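Local coordinates for protein tRNA uridine(34) acetyltransferase (Methanocaldococcus infernus, PDB 6IA8) that catalyses formation of 5-carboxymethyluridine at wobble position 34 of tRNA, using acetyl-CoA and S-adenosyl-L-methionine, at residues Lys226-Arg230 with Glu297-Met301; Met256-Pro260 with Tyr288-Val292; Pro278-Asp283 with Tyr399-Gly403; Gly404-Ser410 with Ala421-Asp427. One frame throughout, in Å; residues are numbered along the deposited sequence.

Interaction 1: residues Lys226-Arg230 with Glu297-Met301; sequences KLCKR and ELYEM. With SO4 (sulfate ion), chain C.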
loop_
_atom_site.group_PDB
_atom_site.type_symbol
_atom_site.label_atom_id
_atom_site.label_comp_id
_atom_site.label_asym_id
_atom_site.label_seq_id
_atom_site.Cartn_x
_atom_site.Cartn_y
_atom_site.Cartn_z
ATOM N N LYS A 226 -23.800 1.738 8.057
ATOM C CA LYS A 226 -24.858 1.148 8.872
ATOM C C LYS A 226 -25.855 0.403 7.998
ATOM O O LYS A 226 -26.299 -0.698 8.344
ATOM C CB LYS A 226 -25.578 2.230 9.668
ATOM C CG LYS A 226 -24.764 2.864 10.778
ATOM N N LEU A 227 -26.194 0.980 6.841
ATOM C CA LEU A 227 -27.174 0.354 5.954
ATOM C C LEU A 227 -26.711 -1.034 5.514
ATOM O O LEU A 227 -27.515 -1.968 5.389
ATOM C CB LEU A 227 -27.409 1.260 4.749
ATOM C CG LEU A 227 -28.589 1.048 3.826
ATOM C CD1 LEU A 227 -29.908 1.275 4.538
ATOM C CD2 LEU A 227 -28.418 1.991 2.635
ATOM N N CYS A 228 -25.418 -1.198 5.298
ATOM C CA CYS A 228 -24.859 -2.482 4.898
ATOM C C CYS A 228 -24.401 -3.308 6.091
ATOM O O CYS A 228 -23.787 -4.362 5.912
ATOM C CB CYS A 228 -23.692 -2.262 3.928
ATOM S SG CYS A 228 -24.184 -1.291 2.456
ATOM N N LYS A 229 -24.674 -2.848 7.300
ATOM C CA LYS A 229 -24.322 -3.580 8.513
ATOM C C LYS A 229 -22.828 -3.903 8.547
ATOM O O LYS A 229 -22.405 -5.022 8.863
ATOM C CB LYS A 229 -25.182 -4.839 8.655
ATOM C CG LYS A 229 -26.651 -4.499 8.868
ATOM C CD LYS A 229 -27.569 -5.715 8.926
ATOM C CE LYS A 229 -29.030 -5.246 9.023
ATOM N NZ LYS A 229 -30.019 -6.359 8.972
ATOM N N ARG A 230 -22.019 -2.896 8.219
ATOM C CA ARG A 230 -20.580 -2.992 8.416
ATOM C C ARG A 230 -20.247 -2.750 9.890
ATOM O O ARG A 230 -21.006 -2.124 10.637
ATOM C CB ARG A 230 -19.836 -1.991 7.529
ATOM C CG ARG A 230 -20.291 -1.950 6.077
ATOM C CD ARG A 230 -20.121 -3.284 5.346
ATOM N NE ARG A 230 -18.728 -3.712 5.270
ATOM C CZ ARG A 230 -18.262 -4.596 4.393
ATOM N NH1 ARG A 230 -19.079 -5.140 3.499
ATOM N NH2 ARG A 230 -16.971 -4.921 4.396
ATOM N N GLU A 297 -24.399 -10.415 3.125
ATOM C CA GLU A 297 -25.464 -9.470 3.434
ATOM C C GLU A 297 -25.869 -8.700 2.187
ATOM O O GLU A 297 -27.056 -8.467 1.954
ATOM C CB GLU A 297 -25.017 -8.515 4.542
ATOM C CG GLU A 297 -25.990 -7.378 4.830
ATOM C CD GLU A 297 -27.343 -7.855 5.333
ATOM O OE1 GLU A 297 -27.441 -9.010 5.792
ATOM O OE2 GLU A 297 -28.313 -7.075 5.262
ATOM N N LEU A 298 -24.896 -8.291 1.373
ATOM C CA LEU A 298 -25.222 -7.618 0.121
ATOM C C LEU A 298 -26.107 -8.479 -0.762
ATOM O O LEU A 298 -26.994 -7.957 -1.456
ATOM C CB LEU A 298 -23.939 -7.251 -0.611
ATOM C CG LEU A 298 -23.107 -6.158 0.051
ATOM C CD1 LEU A 298 -21.748 -6.036 -0.630
ATOM C CD2 LEU A 298 -23.845 -4.836 0.019
ATOM N N TYR A 299 -25.925 -9.806 -0.714
ATOM C CA TYR A 299 -26.808 -10.673 -1.481
ATOM C C TYR A 299 -28.232 -10.611 -0.938
ATOM O O TYR A 299 -29.203 -10.606 -1.710
ATOM C CB TYR A 299 -26.305 -12.114 -1.467
ATOM C CG TYR A 299 -27.261 -13.053 -2.149
ATOM C CD1 TYR A 299 -27.369 -13.073 -3.527
ATOM C CD2 TYR A 299 -28.070 -13.903 -1.419
ATOM C CE1 TYR A 299 -28.237 -13.928 -4.163
ATOM C CE2 TYR A 299 -28.941 -14.785 -2.045
ATOM C CZ TYR A 299 -29.029 -14.786 -3.416
ATOM O OH TYR A 299 -29.899 -15.634 -4.052
ATOM N N GLU A 300 -28.379 -10.627 0.389
ATOM C CA GLU A 300 -29.713 -10.533 0.978
ATOM C C GLU A 300 -30.390 -9.225 0.571
ATOM O O GLU A 300 -31.547 -9.216 0.138
ATOM C CB GLU A 300 -29.627 -10.650 2.500
ATOM C CG GLU A 300 -29.308 -12.050 3.005
ATOM C CD GLU A 300 -30.340 -13.083 2.565
ATOM O OE1 GLU A 300 -30.121 -13.751 1.533
ATOM O OE2 GLU A 300 -31.381 -13.218 3.242
ATOM N N MET A 301 -29.660 -8.108 0.663
ATOM C CA MET A 301 -30.197 -6.816 0.241
ATOM C C MET A 301 -30.610 -6.858 -1.221
ATOM O O MET A 301 -31.700 -6.402 -1.583
ATOM C CB MET A 301 -29.153 -5.719 0.484
ATOM C CG MET A 301 -28.702 -5.638 1.938
ATOM S SD MET A 301 -27.374 -4.452 2.220
ATOM C CE MET A 301 -28.250 -2.912 1.926
HETATM S S SO4 C . -16.470 -4.285 8.127
HETATM O O1 SO4 C . -16.206 -3.514 9.343
HETATM O O2 SO4 C . -16.454 -3.417 6.951
HETATM O O3 SO4 C . -15.455 -5.323 7.978
HETATM O O4 SO4 C . -17.785 -4.910 8.245
#

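Interaction 2: residues Met256-Pro260 with Tyr288-Val292; sequences MPGMP and YPCLV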
loop_
_atom_site.group_PDB
_atom_site.type_symbol
_atom_site.label_atom_id
_atom_site.label_comp_id
_atom_site.label_asym_id
_atom_site.label_seq_id
_atom_site.Cartn_x
_atom_site.Cartn_y
_atom_site.Cartn_z
ATOM N N MET A 256 -15.118 0.979 -1.927
ATOM C CA MET A 256 -16.089 0.296 -2.780
ATOM C C MET A 256 -17.116 1.281 -3.317
ATOM O O MET A 256 -18.128 1.560 -2.651
ATOM C CB MET A 256 -16.787 -0.826 -2.013
ATOM C CG MET A 256 -15.996 -2.111 -1.887
ATOM S SD MET A 256 -17.093 -3.485 -1.483
ATOM C CE MET A 256 -17.823 -2.911 0.028
ATOM N N PRO A 257 -16.923 1.807 -4.524
ATOM C CA PRO A 257 -17.996 2.579 -5.161
ATOM C C PRO A 257 -19.240 1.712 -5.333
ATOM O O PRO A 257 -19.163 0.486 -5.467
ATOM C CB PRO A 257 -17.405 2.986 -6.518
ATOM C CG PRO A 257 -15.919 2.796 -6.369
ATOM C CD PRO A 257 -15.745 1.649 -5.392
ATOM N N GLY A 258 -20.397 2.369 -5.330
ATOM C CA GLY A 258 -21.647 1.717 -5.691
ATOM C C GLY A 258 -22.244 0.829 -4.616
ATOM O O GLY A 258 -22.987 -0.124 -4.925
ATOM N N MET A 259 -21.958 1.122 -3.350
ATOM C CA MET A 259 -22.581 0.400 -2.256
ATOM C C MET A 259 -24.051 0.793 -2.119
ATOM O O MET A 259 -24.470 1.843 -2.603
ATOM C CB MET A 259 -21.858 0.687 -0.943
ATOM C CG MET A 259 -20.473 0.056 -0.872
ATOM S SD MET A 259 -19.590 0.561 0.577
ATOM C CE MET A 259 -20.412 -0.364 1.885
ATOM N N PRO A 260 -24.851 -0.036 -1.447
ATOM C CA PRO A 260 -26.258 0.325 -1.216
ATOM C C PRO A 260 -26.359 1.684 -0.548
ATOM O O PRO A 260 -25.612 1.998 0.381
ATOM C CB PRO A 260 -26.771 -0.793 -0.300
ATOM C CG PRO A 260 -25.911 -1.978 -0.632
ATOM C CD PRO A 260 -24.542 -1.410 -1.003
ATOM N N TYR A 288 -12.720 -0.972 -6.060
ATOM C CA TYR A 288 -13.446 -1.873 -6.962
ATOM C C TYR A 288 -14.930 -1.748 -6.669
ATOM O O TYR A 288 -15.299 -1.697 -5.492
ATOM C CB TYR A 288 -13.019 -3.341 -6.829
ATOM C CG TYR A 288 -13.308 -4.129 -8.103
ATOM C CD1 TYR A 288 -12.402 -4.127 -9.152
ATOM C CD2 TYR A 288 -14.508 -4.833 -8.277
ATOM C CE1 TYR A 288 -12.650 -4.803 -10.314
ATOM C CE2 TYR A 288 -14.758 -5.545 -9.459
ATOM C CZ TYR A 288 -13.822 -5.504 -10.467
ATOM O OH TYR A 288 -14.033 -6.166 -11.648
ATOM N N PRO A 289 -15.800 -1.705 -7.678
ATOM C CA PRO A 289 -17.231 -1.512 -7.401
ATOM C C PRO A 289 -17.795 -2.637 -6.551
ATOM O O PRO A 289 -17.323 -3.767 -6.602
ATOM C CB PRO A 289 -17.873 -1.490 -8.790
ATOM C CG PRO A 289 -16.857 -2.125 -9.705
ATOM C CD PRO A 289 -15.511 -1.767 -9.118
ATOM N N CYS A 290 -18.793 -2.295 -5.741
ATOM C CA CYS A 290 -19.470 -3.254 -4.883
ATOM C C CYS A 290 -20.170 -4.295 -5.742
ATOM O O CYS A 290 -20.817 -3.956 -6.737
ATOM C CB CYS A 290 -20.470 -2.504 -3.999
ATOM S SG CYS A 290 -21.236 -3.511 -2.752
ATOM N N LEU A 291 -20.015 -5.561 -5.368
ATOM C CA LEU A 291 -20.556 -6.690 -6.114
ATOM C C LEU A 291 -21.538 -7.457 -5.239
ATOM O O LEU A 291 -21.515 -7.343 -4.010
ATOM C CB LEU A 291 -19.447 -7.655 -6.574
ATOM C CG LEU A 291 -18.298 -7.101 -7.405
ATOM C CD1 LEU A 291 -17.150 -8.100 -7.473
ATOM C CD2 LEU A 291 -18.776 -6.729 -8.800
ATOM N N VAL A 292 -22.379 -8.262 -5.888
ATOM C CA VAL A 292 -23.316 -9.155 -5.219
ATOM C C VAL A 292 -22.764 -10.569 -5.330
ATOM O O VAL A 292 -22.750 -11.156 -6.419
ATOM C CB VAL A 292 -24.719 -9.061 -5.833
ATOM C CG1 VAL A 292 -25.661 -10.048 -5.157
ATOM C CG2 VAL A 292 -25.255 -7.621 -5.707
HETATM O O HOH W 1 -21.981 -1.509 -7.333
#

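Interaction 3: residues Pro278-Asp283 with Tyr399-Gly403; sequences PDFMPD and YEASG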
loop_
_atom_site.group_PDB
_atom_site.type_symbol
_atom_site.label_atom_id
_atom_site.label_comp_id
_atom_site.label_asym_id
_atom_site.label_seq_id
_atom_site.Cartn_x
_atom_site.Cartn_y
_atom_site.Cartn_z
ATOM N N PRO A 278 -8.146 16.550 5.624
ATOM C CA PRO A 278 -6.943 15.991 6.284
ATOM C C PRO A 278 -7.255 14.827 7.228
ATOM O O PRO A 278 -6.343 14.132 7.688
ATOM C CB PRO A 278 -6.372 17.185 7.061
ATOM C CG PRO A 278 -7.574 18.026 7.329
ATOM C CD PRO A 278 -8.434 17.921 6.074
ATOM N N ASP A 279 -8.527 14.579 7.515
ATOM C CA ASP A 279 -8.903 13.383 8.252
ATOM C C ASP A 279 -8.554 12.112 7.499
ATOM O O ASP A 279 -8.435 11.050 8.122
ATOM C CB ASP A 279 -10.408 13.410 8.531
ATOM C CG ASP A 279 -10.782 14.341 9.676
ATOM O OD1 ASP A 279 -9.913 14.881 10.371
ATOM O OD2 ASP A 279 -11.975 14.535 9.886
ATOM N N PHE A 280 -8.394 12.185 6.178
ATOM C CA PHE A 280 -8.125 10.990 5.392
ATOM C C PHE A 280 -6.726 11.024 4.799
ATOM O O PHE A 280 -5.741 10.646 5.477
ATOM C CB PHE A 280 -9.222 10.857 4.331
ATOM C CG PHE A 280 -10.619 10.819 4.919
ATOM C CD1 PHE A 280 -11.031 9.750 5.687
ATOM C CD2 PHE A 280 -11.504 11.864 4.719
ATOM C CE1 PHE A 280 -12.349 9.721 6.259
ATOM C CE2 PHE A 280 -12.818 11.845 5.269
ATOM C CZ PHE A 280 -13.223 10.742 6.036
ATOM N N MET A 281 -6.589 11.448 3.552
ATOM C CA MET A 281 -5.293 11.527 2.888
ATOM C C MET A 281 -4.496 10.213 2.972
ATOM O O MET A 281 -3.345 10.198 3.415
ATOM C CB MET A 281 -4.496 12.686 3.456
ATOM C CG MET A 281 -5.296 13.898 3.741
ATOM S SD MET A 281 -5.976 14.774 2.286
ATOM C CE MET A 281 -4.613 15.856 1.823
ATOM N N PRO A 282 -5.060 9.116 2.492
ATOM C CA PRO A 282 -4.313 7.854 2.474
ATOM C C PRO A 282 -3.163 7.916 1.489
ATOM O O PRO A 282 -3.199 8.681 0.523
ATOM C CB PRO A 282 -5.348 6.827 2.008
ATOM C CG PRO A 282 -6.280 7.626 1.108
ATOM C CD PRO A 282 -6.368 9.008 1.812
ATOM N N ASP A 283 -2.167 7.045 1.720
ATOM C CA ASP A 283 -1.058 6.893 0.784
ATOM C C ASP A 283 -1.466 6.108 -0.455
ATOM O O ASP A 283 -0.859 6.269 -1.519
ATOM C CB ASP A 283 0.118 6.169 1.436
ATOM C CG ASP A 283 0.649 6.872 2.668
ATOM O OD1 ASP A 283 0.894 8.064 2.547
ATOM O OD2 ASP A 283 0.799 6.199 3.731
ATOM N N TYR A 399 1.467 18.383 2.285
ATOM C CA TYR A 399 0.037 18.451 2.560
ATOM C C TYR A 399 -0.228 18.164 4.028
ATOM O O TYR A 399 0.582 17.554 4.718
ATOM C CB TYR A 399 -0.765 17.510 1.665
ATOM C CG TYR A 399 -0.354 16.068 1.662
ATOM C CD1 TYR A 399 0.718 15.647 0.882
ATOM C CD2 TYR A 399 -1.054 15.107 2.416
ATOM C CE1 TYR A 399 1.114 14.307 0.854
ATOM C CE2 TYR A 399 -0.676 13.732 2.381
ATOM C CZ TYR A 399 0.425 13.371 1.585
ATOM O OH TYR A 399 0.841 12.077 1.468
ATOM N N GLU A 400 -1.352 18.667 4.516
ATOM C CA GLU A 400 -1.775 18.394 5.879
ATOM C C GLU A 400 -2.516 17.070 5.907
ATOM O O GLU A 400 -3.400 16.855 5.070
ATOM C CB GLU A 400 -2.712 19.494 6.353
ATOM C CG GLU A 400 -3.162 19.358 7.783
ATOM C CD GLU A 400 -2.135 19.896 8.782
ATOM O OE1 GLU A 400 -2.238 19.554 9.977
ATOM O OE2 GLU A 400 -1.226 20.650 8.368
ATOM N N ALA A 401 -2.220 16.232 6.907
ATOM C CA ALA A 401 -2.879 14.940 7.076
ATOM C C ALA A 401 -2.832 14.498 8.530
ATOM O O ALA A 401 -1.770 14.542 9.164
ATOM C CB ALA A 401 -2.208 13.885 6.201
ATOM N N SER A 402 -3.991 14.112 9.055
ATOM C CA SER A 402 -4.109 13.608 10.418
ATOM C C SER A 402 -3.386 14.523 11.408
ATOM O O SER A 402 -2.592 14.080 12.250
ATOM C CB SER A 402 -3.573 12.175 10.508
ATOM O OG SER A 402 -4.258 11.274 9.640
ATOM N N GLY A 403 -3.668 15.824 11.296
ATOM C CA GLY A 403 -3.151 16.795 12.241
ATOM C C GLY A 403 -1.686 17.142 12.076
ATOM O O GLY A 403 -1.172 17.998 12.806
HETATM O O HOH W 2 -6.924 10.955 10.402
HETATM O O HOH W 3 -3.459 10.855 6.942
HETATM O O HOH W 4 -0.676 10.269 2.795
#

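Interaction 4: residues Gly404-Ser410 with Ala421-Asp427; sequences GTEIFLS and AFLRLRD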
loop_
_atom_site.group_PDB
_atom_site.type_symbol
_atom_site.label_atom_id
_atom_site.label_comp_id
_atom_site.label_asym_id
_atom_site.label_seq_id
_atom_site.Cartn_x
_atom_site.Cartn_y
_atom_site.Cartn_z
ATOM N N GLY A 404 -0.988 16.502 11.160
ATOM C CA GLY A 404 0.421 16.781 10.966
ATOM C C GLY A 404 0.738 17.180 9.539
ATOM O O GLY A 404 -0.176 17.495 8.767
ATOM N N THR A 405 2.024 17.183 9.181
ATOM C CA THR A 405 2.471 17.594 7.858
ATOM C C THR A 405 3.146 16.422 7.168
ATOM O O THR A 405 4.043 15.786 7.744
ATOM C CB THR A 405 3.433 18.775 7.930
ATOM O OG1 THR A 405 2.751 19.886 8.508
ATOM C CG2 THR A 405 3.911 19.171 6.539
ATOM N N GLU A 406 2.700 16.144 5.942
ATOM C CA GLU A 406 3.317 15.148 5.079
ATOM C C GLU A 406 4.128 15.896 4.039
ATOM O O GLU A 406 3.631 16.874 3.475
ATOM C CB GLU A 406 2.280 14.273 4.393
ATOM C CG GLU A 406 1.394 13.484 5.320
ATOM C CD GLU A 406 2.051 12.240 5.944
ATOM O OE1 GLU A 406 3.213 11.888 5.608
ATOM O OE2 GLU A 406 1.369 11.571 6.756
ATOM N N ILE A 407 5.381 15.478 3.844
ATOM C CA ILE A 407 6.271 15.999 2.815
ATOM C C ILE A 407 6.526 14.866 1.827
ATOM O O ILE A 407 7.061 13.812 2.192
ATOM C CB ILE A 407 7.585 16.514 3.416
ATOM C CG1 ILE A 407 7.305 17.660 4.410
ATOM C CG2 ILE A 407 8.522 16.961 2.280
ATOM C CD1 ILE A 407 7.454 17.309 5.824
ATOM N N PHE A 408 6.120 15.058 0.593
ATOM C CA PHE A 408 6.288 14.051 -0.451
ATOM C C PHE A 408 7.414 14.527 -1.352
ATOM O O PHE A 408 7.258 15.516 -2.078
ATOM C CB PHE A 408 5.010 13.869 -1.247
ATOM C CG PHE A 408 5.091 12.794 -2.319
ATOM C CD1 PHE A 408 5.004 11.462 -1.978
ATOM C CD2 PHE A 408 5.230 13.119 -3.648
ATOM C CE1 PHE A 408 5.040 10.450 -2.940
ATOM C CE2 PHE A 408 5.264 12.132 -4.629
ATOM C CZ PHE A 408 5.177 10.789 -4.274
ATOM N N LEU A 409 8.573 13.890 -1.221
ATOM C CA LEU A 409 9.761 14.203 -2.005
ATOM C C LEU A 409 9.880 13.211 -3.146
ATOM O O LEU A 409 9.685 12.017 -2.943
ATOM C CB LEU A 409 11.022 14.111 -1.142
ATOM C CG LEU A 409 11.136 15.050 0.059
ATOM C CD1 LEU A 409 12.423 14.693 0.837
ATOM C CD2 LEU A 409 11.168 16.537 -0.377
ATOM N N SER A 410 10.258 13.679 -4.333
ATOM C CA SER A 410 10.362 12.758 -5.455
ATOM C C SER A 410 11.441 13.217 -6.424
ATOM O O SER A 410 11.788 14.397 -6.486
ATOM C CB SER A 410 9.009 12.612 -6.172
ATOM O OG SER A 410 8.601 13.868 -6.673
ATOM N N ALA A 421 11.540 7.980 -8.198
ATOM C CA ALA A 421 11.726 7.606 -6.801
ATOM C C ALA A 421 10.973 8.603 -5.942
ATOM O O ALA A 421 10.770 9.752 -6.342
ATOM C CB ALA A 421 13.201 7.607 -6.415
ATOM N N PHE A 422 10.596 8.176 -4.738
ATOM C CA PHE A 422 9.886 9.077 -3.848
ATOM C C PHE A 422 10.151 8.683 -2.403
ATOM O O PHE A 422 10.532 7.544 -2.100
ATOM C CB PHE A 422 8.373 9.112 -4.182
ATOM C CG PHE A 422 7.642 7.859 -3.876
ATOM C CD1 PHE A 422 7.455 6.913 -4.857
ATOM C CD2 PHE A 422 7.082 7.646 -2.623
ATOM C CE1 PHE A 422 6.762 5.739 -4.612
ATOM C CE2 PHE A 422 6.385 6.454 -2.357
ATOM C CZ PHE A 422 6.234 5.506 -3.339
ATOM N N LEU A 423 9.934 9.653 -1.516
ATOM C CA LEU A 423 10.109 9.466 -0.085
ATOM C C LEU A 423 8.973 10.199 0.617
ATOM O O LEU A 423 8.653 11.347 0.266
ATOM C CB LEU A 423 11.461 10.006 0.387
ATOM C CG LEU A 423 11.814 9.900 1.855
ATOM C CD1 LEU A 423 13.346 9.843 2.011
ATOM C CD2 LEU A 423 11.247 11.028 2.687
ATOM N N ARG A 424 8.378 9.528 1.616
ATOM C CA ARG A 424 7.286 10.072 2.422
ATOM C C ARG A 424 7.827 10.444 3.803
ATOM O O ARG A 424 8.241 9.568 4.574
ATOM C CB ARG A 424 6.172 9.041 2.552
ATOM C CG ARG A 424 5.499 8.640 1.257
ATOM C CD ARG A 424 4.318 7.739 1.561
ATOM N NE ARG A 424 3.725 7.072 0.404
ATOM C CZ ARG A 424 2.886 7.651 -0.449
ATOM N NH1 ARG A 424 2.614 8.936 -0.337
ATOM N NH2 ARG A 424 2.370 6.959 -1.452
ATOM N N LEU A 425 7.922 11.742 4.066
ATOM C CA LEU A 425 8.421 12.280 5.325
ATOM C C LEU A 425 7.270 12.929 6.087
ATOM O O LEU A 425 6.447 13.635 5.498
ATOM C CB LEU A 425 9.495 13.322 5.053
ATOM C CG LEU A 425 10.272 13.899 6.235
ATOM C CD1 LEU A 425 11.179 12.844 6.853
ATOM C CD2 LEU A 425 11.127 15.095 5.746
ATOM N N ARG A 426 7.192 12.696 7.389
ATOM C CA ARG A 426 6.071 13.205 8.169
ATOM C C ARG A 426 6.539 13.898 9.445
ATOM O O ARG A 426 7.400 13.379 10.170
ATOM C CB ARG A 426 5.094 12.065 8.518
ATOM C CG ARG A 426 3.949 12.531 9.462
ATOM C CD ARG A 426 2.906 11.396 9.729
ATOM N NE ARG A 426 1.903 11.829 10.698
ATOM C CZ ARG A 426 0.847 12.575 10.401
ATOM N NH1 ARG A 426 0.626 12.890 9.142
ATOM N NH2 ARG A 426 -0.001 12.958 11.345
ATOM N N ASP A 427 5.947 15.071 9.715
ATOM C CA ASP A 427 6.057 15.742 11.003
ATOM C C ASP A 427 4.863 15.273 11.806
ATOM O O ASP A 427 3.739 15.670 11.493
ATOM C CB ASP A 427 6.018 17.252 10.833
ATOM C CG ASP A 427 6.288 17.988 12.109
ATOM O OD1 ASP A 427 6.549 17.347 13.163
ATOM O OD2 ASP A 427 6.236 19.226 12.041
HETATM O O HOH W 5 4.726 12.042 3.451
#

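Interaction 1: residues Lys226-Arg230 with Glu297-Met301
Sulfur and methyl groups make up the middle of this contact, where the end of helix 222-227 meets helix 297-303. Cys-228 SG lies 4.3 Å from Leu-298 CD2 and 4.4 Å from Met-301 CE, and the same Met-301 CE is 4.4 Å from Leu-227 CG. The thioether of Met-301 reaches the helix terminus, its CE 3.7 Å from Leu-227 O and its SD 4.2 Å from Cys-228 CA; Pro-260 also touches both Cys-228 and Met-301. The helix ends here in a Schellman motif, with Lys-229, at positive phi, as the C-prime residue and Lys-229 N hydrogen-bonded to Lys-226 O (2.9 Å). That turn aims the CA-to-CB bond of Lys-229 at the partner helix. Its NZ stops 4.1 Å from Glu-297 OE2, too far for a salt bridge; Glu-297 instead pairs with Arg-304. Farther out, Arg-230 NE and NH2 hold sulfate O2 at 2.8 and 3.0 Å, an ion probably from the crystallisation liquor. No hydrogen bond links the segments: the C-terminal end of one helix and the start of the other are joined by van der Waals packing and at most a loose electrostatic attraction.

Interaction 2: residues Met256-Pro260 with Tyr288-Val292
The CA-to-CB bond of Tyr-288 points away from Met256-Pro260, and the residue meets it through its carbonyl: Tyr-288 O lies 3.5 Å from Met-256 CA, a CA-H...O contact, and 3.4 Å from Pro-257 CD. The nearest CA atoms are those of Pro-289 and Pro-257, 4.7 Å apart, and Pro-289 CA gives a second such contact to Pro-257 O at 3.4 Å; the Pro-289 ring packs on helix 312-325. Cys-290, the centre of the contact, donates from N to Pro-257 O (2.8 Å, 164°), while its CB fits against Met-259 CG (4.0 Å) and Met-256 SD (4.3 Å), and its SG faces Pro-260 CD at 4.3 Å. One water bridges Cys-290 O (2.8 Å) and Gly-258 O (3.0 Å), donating to both. Val-292 then pairs with strand 344-346. The loops follow adjacent parallel strands 250-255 and 284-287 of the radical SAM core. Pro-257 and Pro-289 cannot donate; one direct hydrogen bond, one water bridge and apolar packing round Cys-290 hold the loops together beyond the strand ends.

Interaction 3: residues Pro278-Asp283 with Tyr399-Gly403
The loop Pro278-Asp283 meets the end of strand 392-401 through one direct backbone hydrogen bond, Ser-402 N to Pro-278 O, short at 2.7 Å and nearly straight at 172°. Pro-278 CA and Ala-401 CA are 4.3 Å apart. Met-281 and Ser-402 both have left-handed backbone conformations (phi 52° and 48°). Among the side chains, Met-281 points across the interface: its CB lies 3.8 Å from Ala-401 CB, and its CE 3.7 Å from Tyr-399 CD2 and 3.6 Å from Glu-400 O. Pro-278 CB packs 3.9 Å from Glu-400 CG. Two waters, each 2.8 Å from Ser-402 OG, join it to Asp-279 O and Phe-280 O. A third water accepts from Tyr-399 OH and donates to Met-281 O and Asp-283 OD1, each at 2.7 Å; Asp-283 itself is held by a salt bridge to Arg-444, and the Tyr-399 ring stacks on Trp-329. The contact is an interdomain junction, joining the loop between helix 264-276 and strand 284-287 of the radical SAM core to an outer strand of the GNAT sheet, with the side chain of Asp-283 about 5 Å from that of Gln-445, assigned by similarity to acetyl-CoA binding.

Interaction 4: residues Gly404-Ser410 with Ala421-Asp427
Glu-406 and Arg-426 form a salt bridge, OE2 to NH1 at 2.8 Å, set within a wider charge network: Glu-406 also pairs with Lys-245 and Arg-444, and Arg-426 with Asp-246. Between the backbones run six hydrogen bonds, two at each hydrogen-bonded pair. Ile-407 N to Leu-425 O is the shortest, 2.7 Å; only Thr-405 N to Asp-427 O is long, 3.3 Å, its return bond Asp-427 N to Thr-405 O being 2.8 Å. The strands cross at 162° and make up an antiparallel hairpin of the GNAT sheet, flanked by strands 392-401 and 440-448. Ile-407, Leu-409, Leu-423 and Leu-425 share one face, where Leu-409 and Leu-423 pack on helix 469-484; Ile-407 CB is 4.1 Å from Leu-425 CB. On the other face the Phe-408 and Phe-422 rings are offset, with planes at 27°, centroids 5.4 Å apart and little overlap, and Phe-408 CE1 lies over the guanidinium of Arg-424. That guanidinium bonds to Trp-329 O and to Gln-445, assigned by similarity to acetyl-CoA binding. Gly-404 CA lies 3.5 Å from Asp-427 O, where a CB would clash.

The four contacts form two touching pairs. Interactions 1 and 2, with centres 11 Å apart in the radical SAM core, share an apolar cluster: Leu-298 CD1 reaches Cys-290 SG at 3.3 Å and Cys-228 SG reaches Pro-260 CD at 3.5 Å. Interactions 3 and 4 lie 12 Å apart, centre to centre, and meet through neighbouring strands, with Tyr-399 O 2.8 Å from Glu-406 N; the Arg-426 side chain adds NH1, 2.9 Å from Ala-401 O. Interaction 3 joins the radical SAM and GNAT domains, while interaction 4 carries the side chain of Arg-424 to about 3 Å from that of Gln-445, assigned by similarity to acetyl-CoA binding. Interactions 1 and 4 are about 38 Å apart between centres.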